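Local coordinates for glycosyl hydrolase family 10 (Prevotella bryantii, PDB 4MGQ), which probably cleaves the beta-1,4-xylosidic linkages of xylan from within the chain, this piece being a calcium-bearing carbohydrate-binding module of the enzyme, at residues L35-T40 against L102-G107. Numbering follows the deposited sequence.
Sequences LYVNPT and LRFELG
Leu35 pairs with Phe104 through both of its backbone polar atoms. Its N donates to Phe104 O, and Phe104 N returns a shorter bond of 2.7 Å to Leu35 O. Their CB atoms meet at 3.9 Å on the face they share with Val37 and Leu102, and CD1 of Leu106 reaches the same Leu35 CB from just past the strand end. Phe104 turns the edge of its ring to Leu35 O, and Met115 of strand 111-121, in the facing sheet, touches both side chains. Tyr36 faces Arg103 as an antiparallel non-hydrogen-bonded pair on the opposite face of the sheet from Leu35. The two side chains run side by side, Arg103 CG coming within 3.6 Å of the ring's CE1, with ring and guanidinium planes 70° apart. Glu34 takes up both polar ends, a hydrogen bond from Tyr36 OH and a salt bridge with Arg103 NH2; Arg103 NE also forms a salt bridge with Glu105 OE2. The two strands sit inside one five-stranded antiparallel sheet of the beta-sandwich, the fold expected of a carbohydrate-binding module of this kind. Val37 closes the ladder against Leu102, its O accepting from Leu102 N at 2.8 Å and its N donating to Leu102 O. With CG1 between the backbone N and the carbonyl carbon (chi1 68°), that methyl lies 4.0 Å from Leu102 CB and 4.1 Å from CE1 at the Phe104 ring edge. Beyond the strand, Pro39 brings CG to 4.5 Å from Leu102 CG.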
ATOM      1  N   LEU A  35      -8.316   0.535  -3.527  1.00  8.69           N
ATOM      2  CA  LEU A  35      -7.777   0.971  -2.250  1.00  9.05           C
ATOM      3  C   LEU A  35      -6.940   2.230  -2.484  1.00  8.00           C
ATOM      4  O   LEU A  35      -6.111   2.269  -3.396  1.00  7.87           O
ATOM      5  CB  LEU A  35      -6.930  -0.139  -1.624  1.00  8.14           C
ATOM      6  CG  LEU A  35      -6.157   0.203  -0.354  1.00  8.28           C
ATOM      7  CD1 LEU A  35      -7.110   0.400   0.808  1.00 10.52           C
ATOM      8  CD2 LEU A  35      -5.129  -0.889  -0.047  1.00 10.49           C
ATOM      9  N   TYR A  36      -7.152   3.248  -1.652  1.00  8.48           N
ATOM     10  CA  TYR A  36      -6.528   4.551  -1.847  1.00  8.79           C
ATOM     11  C   TYR A  36      -5.652   4.972  -0.690  1.00  7.82           C
ATOM     12  O   TYR A  36      -6.001   4.747   0.459  1.00 11.14           O
ATOM     13  CB  TYR A  36      -7.588   5.624  -2.009  1.00 10.27           C
ATOM     14  CG  TYR A  36      -8.528   5.429  -3.160  1.00 10.99           C
ATOM     15  CD1 TYR A  36      -8.095   4.894  -4.364  1.00 12.52           C
ATOM     16  CD2 TYR A  36      -9.853   5.782  -3.037  1.00 12.62           C
ATOM     17  CE1 TYR A  36      -8.981   4.729  -5.427  1.00 12.12           C
ATOM     18  CE2 TYR A  36     -10.735   5.617  -4.076  1.00 14.64           C
ATOM     19  CZ  TYR A  36     -10.296   5.103  -5.268  1.00 12.73           C
ATOM     20  OH  TYR A  36     -11.204   4.949  -6.292  1.00 14.41           O
ATOM     21  N   VAL A  37      -4.549   5.634  -1.003  1.00  8.66           N
ATOM     22  CA  VAL A  37      -3.784   6.352   0.019  1.00  8.85           C
ATOM     23  C   VAL A  37      -3.253   7.638  -0.613  1.00  8.78           C
ATOM     24  O   VAL A  37      -2.921   7.661  -1.802  1.00  7.76           O
ATOM     25  CB  VAL A  37      -2.644   5.478   0.587  1.00  8.67           C
ATOM     26  CG1 VAL A  37      -1.569   5.235  -0.455  1.00  9.71           C
ATOM     27  CG2 VAL A  37      -2.055   6.119   1.855  1.00 11.59           C
ATOM     28  N   ASN A  38      -3.229   8.722   0.160  1.00  9.86           N
ATOM     29  CA  ASN A  38      -2.757  10.003  -0.354  1.00 10.25           C
ATOM     30  C   ASN A  38      -1.402  10.374   0.240  1.00 10.30           C
ATOM     31  O   ASN A  38      -1.287  10.465   1.460  1.00 12.26           O
ATOM     32  CB  ASN A  38      -3.760  11.119  -0.040  1.00 14.39           C
ATOM     33  CG  ASN A  38      -4.976  11.112  -0.960  1.00 21.42           C
ATOM     34  OD1 ASN A  38      -5.354  10.084  -1.511  1.00 16.67           O
ATOM     35  ND2 ASN A  38      -5.582  12.283  -1.139  1.00 26.26           N
ATOM     36  N   PRO A  39      -0.386  10.595  -0.615  1.00  9.94           N
ATOM     37  CA  PRO A  39       0.912  11.088  -0.137  1.00  7.92           C
ATOM     38  C   PRO A  39       0.729  12.376   0.643  1.00 11.99           C
ATOM     39  O   PRO A  39      -0.130  13.185   0.285  1.00 10.96           O
ATOM     40  CB  PRO A  39       1.701  11.316  -1.426  1.00 11.04           C
ATOM     41  CG  PRO A  39       1.091  10.346  -2.399  1.00 13.72           C
ATOM     42  CD  PRO A  39      -0.369  10.335  -2.064  1.00 10.20           C
ATOM     43  N   THR A  40       1.507  12.550   1.706  1.00 10.80           N
ATOM     44  CA  THR A  40       1.334  13.715   2.585  1.00 10.88           C
ATOM     45  C   THR A  40       1.835  15.019   1.956  1.00 13.16           C
ATOM     46  O   THR A  40       1.508  16.108   2.435  1.00 14.35           O
ATOM     47  CB  THR A  40       2.039  13.481   3.933  1.00 10.40           C
ATOM     48  OG1 THR A  40       3.404  13.120   3.706  1.00 11.59           O
ATOM     49  CG2 THR A  40       1.346  12.363   4.694  1.00  9.21           C
ATOM     50  N   LEU A 102      -2.604   7.651  -4.615  1.00  7.70           N
ATOM     51  CA  LEU A 102      -2.233   6.357  -5.195  1.00  7.61           C
ATOM     52  C   LEU A 102      -3.459   5.466  -5.213  1.00  6.53           C
ATOM     53  O   LEU A 102      -4.053   5.206  -4.167  1.00  8.24           O
ATOM     54  CB  LEU A 102      -1.119   5.667  -4.392  1.00  6.63           C
ATOM     55  CG  LEU A 102       0.217   6.397  -4.310  1.00  8.52           C
ATOM     56  CD1 LEU A 102       1.232   5.514  -3.569  1.00 10.17           C
ATOM     57  CD2 LEU A 102       0.718   6.761  -5.678  1.00  7.88           C
ATOM     58  N   ARG A 103      -3.825   4.988  -6.398  1.00  7.38           N
ATOM     59  CA  ARG A 103      -4.950   4.059  -6.542  1.00  5.24           C
ATOM     60  C   ARG A 103      -4.448   2.632  -6.694  1.00  6.76           C
ATOM     61  O   ARG A 103      -3.823   2.318  -7.699  1.00  7.82           O
ATOM     62  CB  ARG A 103      -5.803   4.426  -7.766  1.00  6.32           C
ATOM     63  CG  ARG A 103      -6.410   5.844  -7.702  1.00  7.91           C
ATOM     64  CD  ARG A 103      -7.037   6.274  -9.030  1.00  7.72           C
ATOM     65  NE  ARG A 103      -8.006   5.284  -9.508  1.00  8.40           N
ATOM     66  CZ  ARG A 103      -8.416   5.212 -10.774  1.00  9.05           C
ATOM     67  NH1 ARG A 103      -7.946   6.067 -11.680  1.00  8.16           N
ATOM     68  NH2 ARG A 103      -9.275   4.273 -11.137  1.00  9.26           N
ATOM     69  N   PHE A 104      -4.720   1.782  -5.704  1.00  7.58           N
ATOM     70  CA  PHE A 104      -4.426   0.356  -5.817  1.00  7.74           C
ATOM     71  C   PHE A 104      -5.612  -0.310  -6.510  1.00  6.99           C
ATOM     72  O   PHE A 104      -6.720  -0.333  -5.979  1.00  9.15           O
ATOM     73  CB  PHE A 104      -4.163  -0.280  -4.439  1.00  7.02           C
ATOM     74  CG  PHE A 104      -2.855   0.132  -3.804  1.00  8.31           C
ATOM     75  CD1 PHE A 104      -2.662   1.431  -3.341  1.00  8.98           C
ATOM     76  CD2 PHE A 104      -1.827  -0.793  -3.632  1.00  9.58           C
ATOM     77  CE1 PHE A 104      -1.461   1.811  -2.742  1.00  7.66           C
ATOM     78  CE2 PHE A 104      -0.617  -0.426  -3.018  1.00  8.39           C
ATOM     79  CZ  PHE A 104      -0.434   0.877  -2.578  1.00  9.65           C
ATOM     80  N   GLU A 105      -5.376  -0.838  -7.705  1.00  8.18           N
ATOM     81  CA  GLU A 105      -6.432  -1.455  -8.510  1.00  9.27           C
ATOM     82  C   GLU A 105      -6.515  -2.940  -8.215  1.00 11.51           C
ATOM     83  O   GLU A 105      -5.687  -3.718  -8.695  1.00 17.54           O
ATOM     84  CB  GLU A 105      -6.160  -1.221  -9.988  1.00 11.20           C
ATOM     85  CG  GLU A 105      -6.050   0.252 -10.342  1.00 10.65           C
ATOM     86  CD  GLU A 105      -7.338   0.988 -10.061  1.00 15.64           C
ATOM     87  OE1 GLU A 105      -8.386   0.583 -10.616  1.00 12.28           O
ATOM     88  OE2 GLU A 105      -7.320   1.952  -9.267  1.00 12.10           O
ATOM     89  N   LEU A 106      -7.500  -3.335  -7.418  1.00  8.11           N
ATOM     90  CA  LEU A 106      -7.574  -4.699  -6.924  1.00  8.55           C
ATOM     91  C   LEU A 106      -8.705  -5.497  -7.562  1.00 10.49           C
ATOM     92  O   LEU A 106      -8.958  -6.625  -7.156  1.00 11.33           O
ATOM     93  CB  LEU A 106      -7.763  -4.707  -5.407  1.00 10.03           C
ATOM     94  CG  LEU A 106      -6.772  -3.899  -4.561  1.00  6.88           C
ATOM     95  CD1 LEU A 106      -7.166  -3.959  -3.089  1.00  8.92           C
ATOM     96  CD2 LEU A 106      -5.363  -4.417  -4.752  1.00 11.15           C
ATOM     97  N   GLY A 107      -9.377  -4.911  -8.546  1.00  8.69           N
ATOM     98  CA  GLY A 107     -10.625  -5.470  -9.030  1.00 10.46           C
ATOM     99  C   GLY A 107     -10.543  -6.850  -9.647  1.00 12.74           C
ATOM    100  O   GLY A 107     -11.463  -7.652  -9.484  1.00 13.14           O
TER